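Local coordinates for protein SsfS6 (PDB 4FZR) that is a two-domain bacterial protein of the GT-B fold, related to the erythromycin biosynthesis protein CIII-like family and modelled as two subunits, at residues V33-A38 with D390-I395; P70-P75 with G105-R110; G136-A141 with P170-L175. All blocks are in the same frame, centred on the assembly; numbering follows the deposited sequence.

Interaction 1 of 3, residues V33-A38 with D390-I395; sequences VPLSWA and DIVRLI
Rotation about chi1 sets both partners: Val392 holds CG1 anti to its backbone N (chi1 171°), which leaves CG2 beside that N and aimed at Ala38, while with CG opposite N (chi1 -177°) Leu35 lets its CD1 branch reach the same methyl. The closest meeting is Val392 CG2 against Ala38 CB, 3.6 Å, a methyl on a methyl at the point where the two backbones come nearest, with the CA atoms of Ala38 and Val392 6.8 Å apart. Leu35 CD1 approaches Val392 CG2 to 4.2 Å, the two side chains running past one another in opposite directions, and also lies 4.3 Å from CG2 of Ile391. No hydrogen bond links the segments; the pairing is purely apolar, buried and small, about 160 Å² in total. The short helix axes come within 9.9 Å at their closest and cross at -60°, with only small and branched residues between them. A salt bridge joins Asp390 and Arg393 within their own helix, away from this contact. From helix 33-41 itself, Trp37 stacks on Trp37 of the second subunit. Helix 388-395 is the last helix of the chain, yet it packs on the N-terminal sheet, the return crossing known from GT-B proteins: Ile391 and Ile395 lie on strand 185-188, and Leu35 on strands 126-130 and 147-150.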
ATOM      1  N   VAL A  33      -1.557   5.578  -6.472  1.00 11.66           N
ATOM      2  CA  VAL A  33      -1.319   4.501  -5.520  1.00 13.60           C
ATOM      3  C   VAL A  33      -2.566   3.655  -5.237  1.00 12.24           C
ATOM      4  O   VAL A  33      -2.487   2.430  -5.216  1.00 12.84           O
ATOM      5  CB  VAL A  33      -0.734   5.052  -4.196  1.00 10.06           C
ATOM      6  CG1 VAL A  33      -0.832   4.017  -3.091  1.00 12.29           C
ATOM      7  CG2 VAL A  33       0.711   5.494  -4.398  1.00 10.21           C
ATOM      8  N   PRO A  34      -3.723   4.299  -5.009  1.00 18.83           N
ATOM      9  CA  PRO A  34      -4.900   3.485  -4.676  1.00 16.48           C
ATOM     10  C   PRO A  34      -5.391   2.591  -5.822  1.00 15.65           C
ATOM     11  O   PRO A  34      -5.832   1.472  -5.564  1.00  9.68           O
ATOM     12  CB  PRO A  34      -5.953   4.535  -4.301  1.00 16.24           C
ATOM     13  CG  PRO A  34      -5.153   5.719  -3.856  1.00 11.34           C
ATOM     14  CD  PRO A  34      -3.972   5.734  -4.777  1.00 11.85           C
ATOM     15  N   LEU A  35      -5.315   3.067  -7.061  1.00 11.02           N
ATOM     16  CA  LEU A  35      -5.695   2.238  -8.198  1.00 12.09           C
ATOM     17  C   LEU A  35      -4.692   1.100  -8.375  1.00 14.94           C
ATOM     18  O   LEU A  35      -5.066  -0.022  -8.721  1.00 12.69           O
ATOM     19  CB  LEU A  35      -5.778   3.074  -9.478  1.00 13.73           C
ATOM     20  CG  LEU A  35      -6.246   2.328 -10.733  1.00 21.06           C
ATOM     21  CD1 LEU A  35      -7.550   1.578 -10.487  1.00 14.59           C
ATOM     22  CD2 LEU A  35      -6.405   3.292 -11.902  1.00 18.35           C
ATOM     23  N   SER A  36      -3.419   1.398  -8.124  1.00 13.52           N
ATOM     24  CA  SER A  36      -2.348   0.410  -8.237  1.00  9.75           C
ATOM     25  C   SER A  36      -2.532  -0.721  -7.236  1.00 13.91           C
ATOM     26  O   SER A  36      -2.309  -1.888  -7.556  1.00  7.03           O
ATOM     27  CB  SER A  36      -0.989   1.067  -8.002  1.00  7.18           C
ATOM     28  OG  SER A  36      -0.586   1.832  -9.123  1.00 11.99           O
ATOM     29  N   TRP A  37      -2.923  -0.369  -6.017  1.00  9.93           N
ATOM     30  CA  TRP A  37      -3.181  -1.370  -4.990  1.00 11.68           C
ATOM     31  C   TRP A  37      -4.499  -2.108  -5.232  1.00 15.07           C
ATOM     32  O   TRP A  37      -4.663  -3.251  -4.803  1.00  9.11           O
ATOM     33  CB  TRP A  37      -3.177  -0.734  -3.597  1.00  6.70           C
ATOM     34  CG  TRP A  37      -1.905  -0.995  -2.847  1.00 19.24           C
ATOM     35  CD1 TRP A  37      -0.953  -0.079  -2.497  1.00 17.38           C
ATOM     36  CD2 TRP A  37      -1.440  -2.263  -2.365  1.00 15.62           C
ATOM     37  NE1 TRP A  37       0.072  -0.698  -1.820  1.00 14.56           N
ATOM     38  CE2 TRP A  37      -0.202  -2.038  -1.726  1.00 16.50           C
ATOM     39  CE3 TRP A  37      -1.952  -3.565  -2.408  1.00 13.29           C
ATOM     40  CZ2 TRP A  37       0.532  -3.067  -1.135  1.00 15.92           C
ATOM     41  CZ3 TRP A  37      -1.221  -4.588  -1.819  1.00 12.35           C
ATOM     42  CH2 TRP A  37       0.008  -4.331  -1.192  1.00 11.46           C
ATOM     43  N   ALA A  38      -5.435  -1.447  -5.907  1.00 11.67           N
ATOM     44  CA  ALA A  38      -6.707  -2.069  -6.255  1.00 10.50           C
ATOM     45  C   ALA A  38      -6.457  -3.193  -7.253  1.00 13.37           C
ATOM     46  O   ALA A  38      -7.075  -4.256  -7.181  1.00 11.44           O
ATOM     47  CB  ALA A  38      -7.666  -1.039  -6.843  1.00  9.77           C
ATOM     48  N   ASP A 390     -14.080  -1.016  -8.146  1.00 21.37           N
ATOM     49  CA  ASP A 390     -15.086  -1.121  -9.204  1.00 17.12           C
ATOM     50  C   ASP A 390     -14.420  -0.963 -10.573  1.00 19.60           C
ATOM     51  O   ASP A 390     -14.692  -1.726 -11.501  1.00 26.04           O
ATOM     52  CB  ASP A 390     -16.187  -0.055  -9.051  1.00 14.17           C
ATOM     53  CG  ASP A 390     -17.013  -0.215  -7.776  1.00 22.69           C
ATOM     54  OD1 ASP A 390     -17.164  -1.350  -7.278  1.00 23.35           O
ATOM     55  OD2 ASP A 390     -17.531   0.808  -7.275  1.00 26.25           O
ATOM     56  N   ILE A 391     -13.548   0.034 -10.691  1.00 14.60           N
ATOM     57  CA  ILE A 391     -12.864   0.326 -11.951  1.00 15.12           C
ATOM     58  C   ILE A 391     -11.975  -0.824 -12.425  1.00 17.20           C
ATOM     59  O   ILE A 391     -11.816  -1.040 -13.627  1.00 22.68           O
ATOM     60  CB  ILE A 391     -12.005   1.604 -11.839  1.00 14.48           C
ATOM     61  CG1 ILE A 391     -12.908   2.840 -11.736  1.00 19.86           C
ATOM     62  CG2 ILE A 391     -11.043   1.720 -13.030  1.00 14.20           C
ATOM     63  CD1 ILE A 391     -13.902   2.984 -12.863  1.00 18.20           C
ATOM     64  N   VAL A 392     -11.395  -1.561 -11.484  1.00 18.98           N
ATOM     65  CA  VAL A 392     -10.560  -2.698 -11.841  1.00 22.11           C
ATOM     66  C   VAL A 392     -11.395  -3.752 -12.566  1.00 23.72           C
ATOM     67  O   VAL A 392     -10.940  -4.354 -13.538  1.00 25.16           O
ATOM     68  CB  VAL A 392      -9.872  -3.324 -10.607  1.00 19.14           C
ATOM     69  CG1 VAL A 392      -9.196  -4.634 -10.983  1.00 16.89           C
ATOM     70  CG2 VAL A 392      -8.855  -2.356 -10.013  1.00 12.50           C
ATOM     71  N   ARG A 393     -12.623  -3.963 -12.100  1.00 26.63           N
ATOM     72  CA  ARG A 393     -13.524  -4.909 -12.749  1.00 30.83           C
ATOM     73  C   ARG A 393     -13.813  -4.467 -14.178  1.00 29.03           C
ATOM     74  O   ARG A 393     -13.849  -5.283 -15.097  1.00 31.64           O
ATOM     75  CB  ARG A 393     -14.821  -5.049 -11.955  1.00 24.85           C
ATOM     76  CG  ARG A 393     -14.621  -5.735 -10.622  1.00 25.08           C
ATOM     77  CD  ARG A 393     -15.895  -5.802  -9.819  1.00 34.42           C
ATOM     78  NE  ARG A 393     -15.652  -5.426  -8.423  1.00 46.98           N
ATOM     79  CZ  ARG A 393     -16.230  -4.398  -7.802  1.00 42.47           C
ATOM     80  NH1 ARG A 393     -17.091  -3.602  -8.427  1.00 46.60           N
ATOM     81  NH2 ARG A 393     -15.935  -4.150  -6.535  1.00 33.91           N
ATOM     82  N   LEU A 394     -14.011  -3.167 -14.362  1.00 23.05           N
ATOM     83  CA  LEU A 394     -14.176  -2.608 -15.697  1.00 30.07           C
ATOM     84  C   LEU A 394     -12.956  -2.935 -16.551  1.00 32.52           C
ATOM     85  O   LEU A 394     -13.083  -3.471 -17.653  1.00 40.51           O
ATOM     86  CB  LEU A 394     -14.376  -1.091 -15.629  1.00 25.09           C
ATOM     87  CG  LEU A 394     -15.819  -0.583 -15.583  1.00 36.86           C
ATOM     88  CD1 LEU A 394     -16.608  -1.243 -14.463  1.00 40.32           C
ATOM     89  CD2 LEU A 394     -15.832   0.929 -15.425  1.00 35.74           C
ATOM     90  N   ILE A 395     -11.774  -2.619 -16.028  1.00 33.77           N
ATOM     91  CA  ILE A 395     -10.528  -2.804 -16.761  1.00 32.80           C
ATOM     92  C   ILE A 395     -10.365  -4.239 -17.248  1.00 30.90           C
ATOM     93  O   ILE A 395      -9.962  -4.474 -18.386  1.00 34.28           O
ATOM     94  CB  ILE A 395      -9.310  -2.441 -15.887  1.00 37.85           C
ATOM     95  CG1 ILE A 395      -9.220  -0.925 -15.707  1.00 24.51           C
ATOM     96  CG2 ILE A 395      -8.019  -2.977 -16.508  1.00 25.50           C
ATOM     97  CD1 ILE A 395      -8.169  -0.492 -14.706  1.00 23.41           C
TER

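Interaction 2 of 3, residues P70-P75 with G105-R110; sequences PSLDMP and GRLVLR
Leu72 lays its CD2 methyl over one face of the Arg110 guanidinium, 3.4 Å from NH2, and the rest of the group stays close, with Arg110 CZ 3.8 Å from the same Leu72 CD2. The leucine CG stands 4.1 Å off the plane of the guanidinium and to one side of its middle, so the overlap is centred on the NH2 end and not on the middle of the group. The arginine reaches this position through bends at chi2 (-71°) and chi3 (-76°), which curl the chain so that the guanidinium arrives beside Leu72. Its aliphatic part is used as well, since Leu72 CD1 is 4.1 Å from Arg110 CB. The remaining contacts are between apolar side chains. Leu72 CD1 meets Leu107 CD1 at 3.9 Å, the two leucines lying alongside with their ends pointing opposite ways, and the second Leu107 methyl, CD2, takes the selenium of selenomethionine Met74 at 4.0 Å, with Met74 roughly perpendicular to the leucine. Leu107 thus sits between Leu72 and Met74 of segment 70-75, one at each methyl. Together the segments bury 211 Å² with no hydrogen bond between them. Leu72 N is hydrogen-bonded to Asn53 OD1. In the fold, residues 70-75 lead from strand 65-67, an edge of the N-terminal parallel sheet, into helix 74-78, and the segment drapes across the long helix 93-122. The same helix is tied on another side by Arg106, which forms a salt bridge with Glu167 of helix 158-167, and by Val108, which packs on helix 135-143.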
ATOM      1  N   PRO A  70      17.374   9.250 -14.002  1.00 41.01           N
ATOM      2  CA  PRO A  70      17.958   9.772 -12.760  1.00 31.46           C
ATOM      3  C   PRO A  70      17.048  10.792 -12.085  1.00 25.87           C
ATOM      4  O   PRO A  70      16.052  11.204 -12.674  1.00 30.30           O
ATOM      5  CB  PRO A  70      19.250  10.443 -13.236  1.00 36.10           C
ATOM      6  CG  PRO A  70      19.584   9.760 -14.522  1.00 32.36           C
ATOM      7  CD  PRO A  70      18.264   9.450 -15.160  1.00 28.45           C
ATOM      8  N   SER A  71      17.385  11.189 -10.862  1.00 25.33           N
ATOM      9  CA  SER A  71      16.584  12.159 -10.118  1.00 22.79           C
ATOM     10  C   SER A  71      16.265  13.399 -10.968  1.00 29.64           C
ATOM     11  O   SER A  71      17.097  13.861 -11.746  1.00 26.62           O
ATOM     12  CB  SER A  71      17.310  12.564  -8.833  1.00 23.59           C
ATOM     13  OG  SER A  71      16.586  13.557  -8.132  1.00 34.19           O
ATOM     14  N   LEU A  72      15.052  13.926 -10.819  1.00 30.44           N
ATOM     15  CA  LEU A  72      14.555  14.990 -11.687  1.00 29.89           C
ATOM     16  C   LEU A  72      13.475  15.811 -11.006  1.00 35.52           C
ATOM     17  O   LEU A  72      12.709  15.295 -10.201  1.00 40.67           O
ATOM     18  CB  LEU A  72      13.926  14.378 -12.937  1.00 33.14           C
ATOM     19  CG  LEU A  72      14.610  14.513 -14.295  1.00 41.07           C
ATOM     20  CD1 LEU A  72      13.624  14.163 -15.399  1.00 41.76           C
ATOM     21  CD2 LEU A  72      15.173  15.901 -14.514  1.00 42.11           C
ATOM     22  N   ASP A  73      13.394  17.087 -11.360  1.00 31.78           N
ATOM     23  CA  ASP A  73      12.263  17.910 -10.974  1.00 33.69           C
ATOM     24  C   ASP A  73      11.764  18.608 -12.227  1.00 33.32           C
ATOM     25  O   ASP A  73      12.479  18.708 -13.218  1.00 28.24           O
ATOM     26  CB  ASP A  73      12.654  18.895  -9.874  1.00 34.10           C
ATOM     27  CG  ASP A  73      13.044  18.190  -8.587  1.00 60.01           C
ATOM     28  OD1 ASP A  73      12.477  17.113  -8.312  1.00 69.14           O
ATOM     29  OD2 ASP A  73      13.923  18.698  -7.861  1.00 69.98           O
HETATM   30  N   MSE A  74      10.516  19.047 -12.198  1.00 28.06           N
HETATM   31  CA  MSE A  74       9.888  19.578 -13.399  1.00 31.36           C
HETATM   32  C   MSE A  74      10.551  20.843 -13.962  1.00 32.27           C
HETATM   33  O   MSE A  74      10.752  20.940 -15.173  1.00 32.46           O
HETATM   34  CB  MSE A  74       8.398  19.817 -13.155  1.00 35.95           C
HETATM   35  CG  MSE A  74       7.533  18.593 -13.407  1.00 44.07           C
HETATM   36 SE   MSE A  74       7.728  17.887 -15.221  1.00 62.56          SE
HETATM   37  CE  MSE A  74       7.612  19.558 -16.230  1.00 25.67           C
ATOM     38  N   PRO A  75      10.895  21.813 -13.096  1.00 35.88           N
ATOM     39  CA  PRO A  75      11.541  23.038 -13.590  1.00 33.23           C
ATOM     40  C   PRO A  75      12.735  22.732 -14.481  1.00 31.63           C
ATOM     41  O   PRO A  75      12.925  23.365 -15.518  1.00 29.32           O
ATOM     42  CB  PRO A  75      12.006  23.727 -12.306  1.00 26.54           C
ATOM     43  CG  PRO A  75      11.044  23.264 -11.270  1.00 34.10           C
ATOM     44  CD  PRO A  75      10.706  21.843 -11.635  1.00 36.91           C
ATOM     45  N   GLY A 105       5.957  17.094 -22.340  1.00 25.16           N
ATOM     46  CA  GLY A 105       6.365  16.373 -23.532  1.00 20.91           C
ATOM     47  C   GLY A 105       7.849  16.061 -23.511  1.00 24.54           C
ATOM     48  O   GLY A 105       8.286  15.015 -23.989  1.00 25.43           O
ATOM     49  N   ARG A 106       8.631  16.975 -22.950  1.00 17.07           N
ATOM     50  CA  ARG A 106      10.076  16.804 -22.908  1.00 22.92           C
ATOM     51  C   ARG A 106      10.488  15.903 -21.751  1.00 20.81           C
ATOM     52  O   ARG A 106      11.578  15.334 -21.763  1.00 19.85           O
ATOM     53  CB  ARG A 106      10.770  18.162 -22.803  1.00 23.85           C
ATOM     54  CG  ARG A 106      10.560  19.043 -24.021  1.00 24.18           C
ATOM     55  CD  ARG A 106      11.532  20.205 -24.049  1.00 24.64           C
ATOM     56  NE  ARG A 106      11.234  21.217 -23.038  1.00 30.10           N
ATOM     57  CZ  ARG A 106      10.360  22.208 -23.200  1.00 25.35           C
ATOM     58  NH1 ARG A 106       9.676  22.325 -24.333  1.00 21.71           N
ATOM     59  NH2 ARG A 106      10.162  23.083 -22.225  1.00 33.19           N
ATOM     60  N   LEU A 107       9.618  15.781 -20.753  1.00 17.04           N
ATOM     61  CA  LEU A 107       9.843  14.849 -19.653  1.00 21.83           C
ATOM     62  C   LEU A 107       9.870  13.427 -20.195  1.00 24.85           C
ATOM     63  O   LEU A 107      10.605  12.574 -19.700  1.00 23.45           O
ATOM     64  CB  LEU A 107       8.748  14.986 -18.594  1.00 25.33           C
ATOM     65  CG  LEU A 107       8.711  13.903 -17.509  1.00 30.79           C
ATOM     66  CD1 LEU A 107      10.038  13.821 -16.769  1.00 29.97           C
ATOM     67  CD2 LEU A 107       7.563  14.153 -16.537  1.00 26.97           C
ATOM     68  N   VAL A 108       9.063  13.183 -21.221  1.00 22.11           N
ATOM     69  CA  VAL A 108       9.002  11.876 -21.860  1.00 23.15           C
ATOM     70  C   VAL A 108      10.357  11.473 -22.434  1.00 26.99           C
ATOM     71  O   VAL A 108      10.736  10.303 -22.387  1.00 28.50           O
ATOM     72  CB  VAL A 108       7.979  11.875 -23.002  1.00 21.22           C
ATOM     73  CG1 VAL A 108       7.955  10.520 -23.685  1.00 24.52           C
ATOM     74  CG2 VAL A 108       6.602  12.236 -22.471  1.00 23.08           C
ATOM     75  N   LEU A 109      11.079  12.452 -22.972  1.00 30.99           N
ATOM     76  CA  LEU A 109      12.362  12.210 -23.626  1.00 29.58           C
ATOM     77  C   LEU A 109      13.421  11.737 -22.636  1.00 24.77           C
ATOM     78  O   LEU A 109      14.360  11.033 -23.006  1.00 27.51           O
ATOM     79  CB  LEU A 109      12.848  13.484 -24.318  1.00 30.94           C
ATOM     80  CG  LEU A 109      11.912  14.103 -25.358  1.00 30.58           C
ATOM     81  CD1 LEU A 109      12.570  15.302 -26.031  1.00 30.79           C
ATOM     82  CD2 LEU A 109      11.506  13.068 -26.387  1.00 25.53           C
ATOM     83  N   ARG A 110      13.272  12.137 -21.380  1.00 25.08           N
ATOM     84  CA  ARG A 110      14.195  11.717 -20.332  1.00 27.21           C
ATOM     85  C   ARG A 110      13.894  10.295 -19.857  1.00 24.33           C
ATOM     86  O   ARG A 110      14.766   9.624 -19.304  1.00 27.45           O
ATOM     87  CB  ARG A 110      14.119  12.681 -19.146  1.00 27.34           C
ATOM     88  CG  ARG A 110      14.304  14.145 -19.521  1.00 34.04           C
ATOM     89  CD  ARG A 110      15.745  14.458 -19.910  1.00 30.39           C
ATOM     90  NE  ARG A 110      16.624  14.546 -18.745  1.00 39.88           N
ATOM     91  CZ  ARG A 110      16.747  15.624 -17.975  1.00 44.67           C
ATOM     92  NH1 ARG A 110      16.045  16.722 -18.233  1.00 42.61           N
ATOM     93  NH2 ARG A 110      17.573  15.606 -16.939  1.00 46.19           N
TER

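Interaction 3 of 3, residues G136-A141 with P170-L175; sequences GPLVAA and PELAEL
Leu138 and Ala141 meet Leu172 and Leu175 on the outer side of helix 135-143, the connection between strands 126-130 and 147-150 in a beta-alpha-beta crossover of the Rossmann-like N-terminal domain. Apolar contacts account for all of the pairing between the segments, which bury 190 Å² together. Leu138, with CG anti to its backbone N (chi1 180°), sends CD1 across to two leucines at once: Leu172 CD2 is 4.3 Å away and Leu175 CD1 is 4.2 Å away, the chains of Leu138 and Leu175 meeting at a slant. Ala141, one turn further on, offers a short side chain, and Leu175 CD1 packs on Ala141 CB at 3.8 Å. The CA atoms agree with this spacing, with Leu138 to Leu172 and Ala141 to Leu175 both 7.7 Å. Phe180 packs on Leu138 and on Leu172.

Backbone bonds of the second segment include two to Pro170 O, from Ala173 N and Glu174 N, and a weak one from Leu175 N to Leu172 O. Among charged groups, Glu171 OE2 makes a salt bridge with Arg82 and a long, weak ion pair with Arg112, on whose side chain Leu138 also packs. The tightest approach is of a methyl to a backbone atom, Leu175 CD1 lying 3.7 Å from the carbonyl C of Ala141.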
ATOM      1  N   GLY A 136       3.718   6.899 -20.763  1.00 24.87           N
ATOM      2  CA  GLY A 136       2.830   5.748 -20.790  1.00 29.22           C
ATOM      3  C   GLY A 136       2.297   5.429 -22.176  1.00 28.18           C
ATOM      4  O   GLY A 136       2.637   4.394 -22.746  1.00 23.30           O
ATOM      5  N   PRO A 137       1.453   6.317 -22.726  1.00 30.25           N
ATOM      6  CA  PRO A 137       0.881   6.157 -24.069  1.00 25.84           C
ATOM      7  C   PRO A 137       1.932   5.834 -25.131  1.00 33.40           C
ATOM      8  O   PRO A 137       1.649   5.074 -26.057  1.00 36.76           O
ATOM      9  CB  PRO A 137       0.264   7.526 -24.351  1.00 32.47           C
ATOM     10  CG  PRO A 137      -0.050   8.079 -23.016  1.00 34.79           C
ATOM     11  CD  PRO A 137       1.008   7.565 -22.084  1.00 27.01           C
ATOM     12  N   LEU A 138       3.123   6.408 -25.000  1.00 31.39           N
ATOM     13  CA  LEU A 138       4.192   6.157 -25.959  1.00 29.75           C
ATOM     14  C   LEU A 138       4.676   4.713 -25.876  1.00 32.91           C
ATOM     15  O   LEU A 138       4.733   4.013 -26.884  1.00 32.96           O
ATOM     16  CB  LEU A 138       5.366   7.108 -25.729  1.00 24.39           C
ATOM     17  CG  LEU A 138       6.534   6.906 -26.699  1.00 30.60           C
ATOM     18  CD1 LEU A 138       6.055   7.035 -28.140  1.00 31.89           C
ATOM     19  CD2 LEU A 138       7.659   7.891 -26.415  1.00 27.94           C
ATOM     20  N   VAL A 139       5.027   4.271 -24.672  1.00 34.00           N
ATOM     21  CA  VAL A 139       5.495   2.902 -24.479  1.00 31.97           C
ATOM     22  C   VAL A 139       4.432   1.912 -24.943  1.00 29.53           C
ATOM     23  O   VAL A 139       4.734   0.941 -25.634  1.00 33.98           O
ATOM     24  CB  VAL A 139       5.840   2.610 -23.006  1.00 28.57           C
ATOM     25  CG1 VAL A 139       6.251   1.149 -22.838  1.00 30.59           C
ATOM     26  CG2 VAL A 139       6.953   3.525 -22.529  1.00 27.32           C
ATOM     27  N   ALA A 140       3.187   2.170 -24.553  1.00 27.60           N
ATOM     28  CA  ALA A 140       2.059   1.341 -24.962  1.00 29.53           C
ATOM     29  C   ALA A 140       1.969   1.253 -26.484  1.00 35.24           C
ATOM     30  O   ALA A 140       1.911   0.161 -27.052  1.00 39.42           O
ATOM     31  CB  ALA A 140       0.763   1.898 -24.387  1.00 22.97           C
ATOM     32  N   ALA A 141       1.957   2.410 -27.137  1.00 33.68           N
ATOM     33  CA  ALA A 141       1.865   2.479 -28.590  1.00 38.01           C
ATOM     34  C   ALA A 141       3.046   1.766 -29.238  1.00 40.68           C
ATOM     35  O   ALA A 141       2.927   1.207 -30.330  1.00 46.37           O
ATOM     36  CB  ALA A 141       1.810   3.934 -29.044  1.00 37.55           C
ATOM     37  N   PRO A 170       7.822  14.146 -33.458  1.00 49.52           N
ATOM     38  CA  PRO A 170       8.837  13.287 -34.081  1.00 37.90           C
ATOM     39  C   PRO A 170       8.808  11.837 -33.591  1.00 47.12           C
ATOM     40  O   PRO A 170       8.866  10.924 -34.414  1.00 56.96           O
ATOM     41  CB  PRO A 170      10.156  13.955 -33.676  1.00 44.25           C
ATOM     42  CG  PRO A 170       9.798  15.364 -33.389  1.00 38.03           C
ATOM     43  CD  PRO A 170       8.430  15.309 -32.789  1.00 43.15           C
ATOM     44  N   GLU A 171       8.722  11.626 -32.280  1.00 48.94           N
ATOM     45  CA  GLU A 171       8.749  10.272 -31.725  1.00 51.57           C
ATOM     46  C   GLU A 171       7.544   9.443 -32.170  1.00 42.42           C
ATOM     47  O   GLU A 171       7.637   8.223 -32.301  1.00 41.17           O
ATOM     48  CB  GLU A 171       8.831  10.307 -30.195  1.00 46.62           C
ATOM     49  CG  GLU A 171      10.226  10.606 -29.660  1.00 42.35           C
ATOM     50  CD  GLU A 171      10.664  12.034 -29.923  1.00 52.13           C
ATOM     51  OE1 GLU A 171       9.793  12.929 -29.970  1.00 49.84           O
ATOM     52  OE2 GLU A 171      11.883  12.263 -30.085  1.00 55.05           O
ATOM     53  N   LEU A 172       6.419  10.109 -32.402  1.00 46.96           N
ATOM     54  CA  LEU A 172       5.217   9.437 -32.879  1.00 49.01           C
ATOM     55  C   LEU A 172       5.336   9.097 -34.364  1.00 53.04           C
ATOM     56  O   LEU A 172       4.646   8.208 -34.865  1.00 49.69           O
ATOM     57  CB  LEU A 172       3.982  10.307 -32.632  1.00 48.46           C
ATOM     58  CG  LEU A 172       3.513  10.393 -31.177  1.00 41.49           C
ATOM     59  CD1 LEU A 172       2.283  11.279 -31.058  1.00 44.62           C
ATOM     60  CD2 LEU A 172       3.216   9.006 -30.634  1.00 49.25           C
ATOM     61  N   ALA A 173       6.218   9.805 -35.061  1.00 54.93           N
ATOM     62  CA  ALA A 173       6.465   9.537 -36.473  1.00 56.71           C
ATOM     63  C   ALA A 173       7.278   8.254 -36.638  1.00 50.21           C
ATOM     64  O   ALA A 173       7.074   7.501 -37.590  1.00 47.95           O
ATOM     65  CB  ALA A 173       7.183  10.712 -37.125  1.00 56.42           C
ATOM     66  N   GLU A 174       8.189   8.005 -35.700  1.00 50.75           N
ATOM     67  CA  GLU A 174       8.986   6.780 -35.708  1.00 47.67           C
ATOM     68  C   GLU A 174       8.073   5.567 -35.555  1.00 51.67           C
ATOM     69  O   GLU A 174       8.419   4.456 -35.960  1.00 56.50           O
ATOM     70  CB  GLU A 174      10.025   6.794 -34.579  1.00 50.58           C
ATOM     71  CG  GLU A 174      10.941   8.018 -34.574  1.00 56.72           C
ATOM     72  CD  GLU A 174      11.971   7.986 -33.454  1.00 63.30           C
ATOM     73  OE1 GLU A 174      11.917   7.062 -32.614  1.00 65.10           O
ATOM     74  OE2 GLU A 174      12.836   8.888 -33.414  1.00 71.52           O
ATOM     75  N   LEU A 175       6.907   5.789 -34.958  1.00 51.96           N
ATOM     76  CA  LEU A 175       5.908   4.740 -34.792  1.00 51.60           C
ATOM     77  C   LEU A 175       4.900   4.738 -35.939  1.00 57.58           C
ATOM     78  O   LEU A 175       4.031   3.870 -36.005  1.00 63.65           O
ATOM     79  CB  LEU A 175       5.161   4.924 -33.468  1.00 50.42           C
ATOM     80  CG  LEU A 175       5.930   4.704 -32.162  1.00 48.74           C
ATOM     81  CD1 LEU A 175       4.962   4.290 -31.059  1.00 45.71           C
ATOM     82  CD2 LEU A 175       7.029   3.671 -32.336  1.00 45.93           C
TER

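In the fold
All three contacts lie around the N-terminal sheet of the GT-B fold, though interaction 1 brings in the last helix from the C-terminal end; its centre is about 27 Å from that of interaction 2 and about 25 Å from that of interaction 3, touching neither. Along the chain it encloses the other two, the last helix returning to an early one. Interactions 2 and 3 follow in series and lie about 17 Å apart between centres, yet their side chains meet: Val108 CG1 is 3.8 Å from Leu138 CD2, and Leu109 CD2 is 3.8 Å from Glu171 CD. Helix 93-122 is the shared element, meeting segment 70-75 at Leu107 and Arg110 and interaction 3 at Val108 and Leu109.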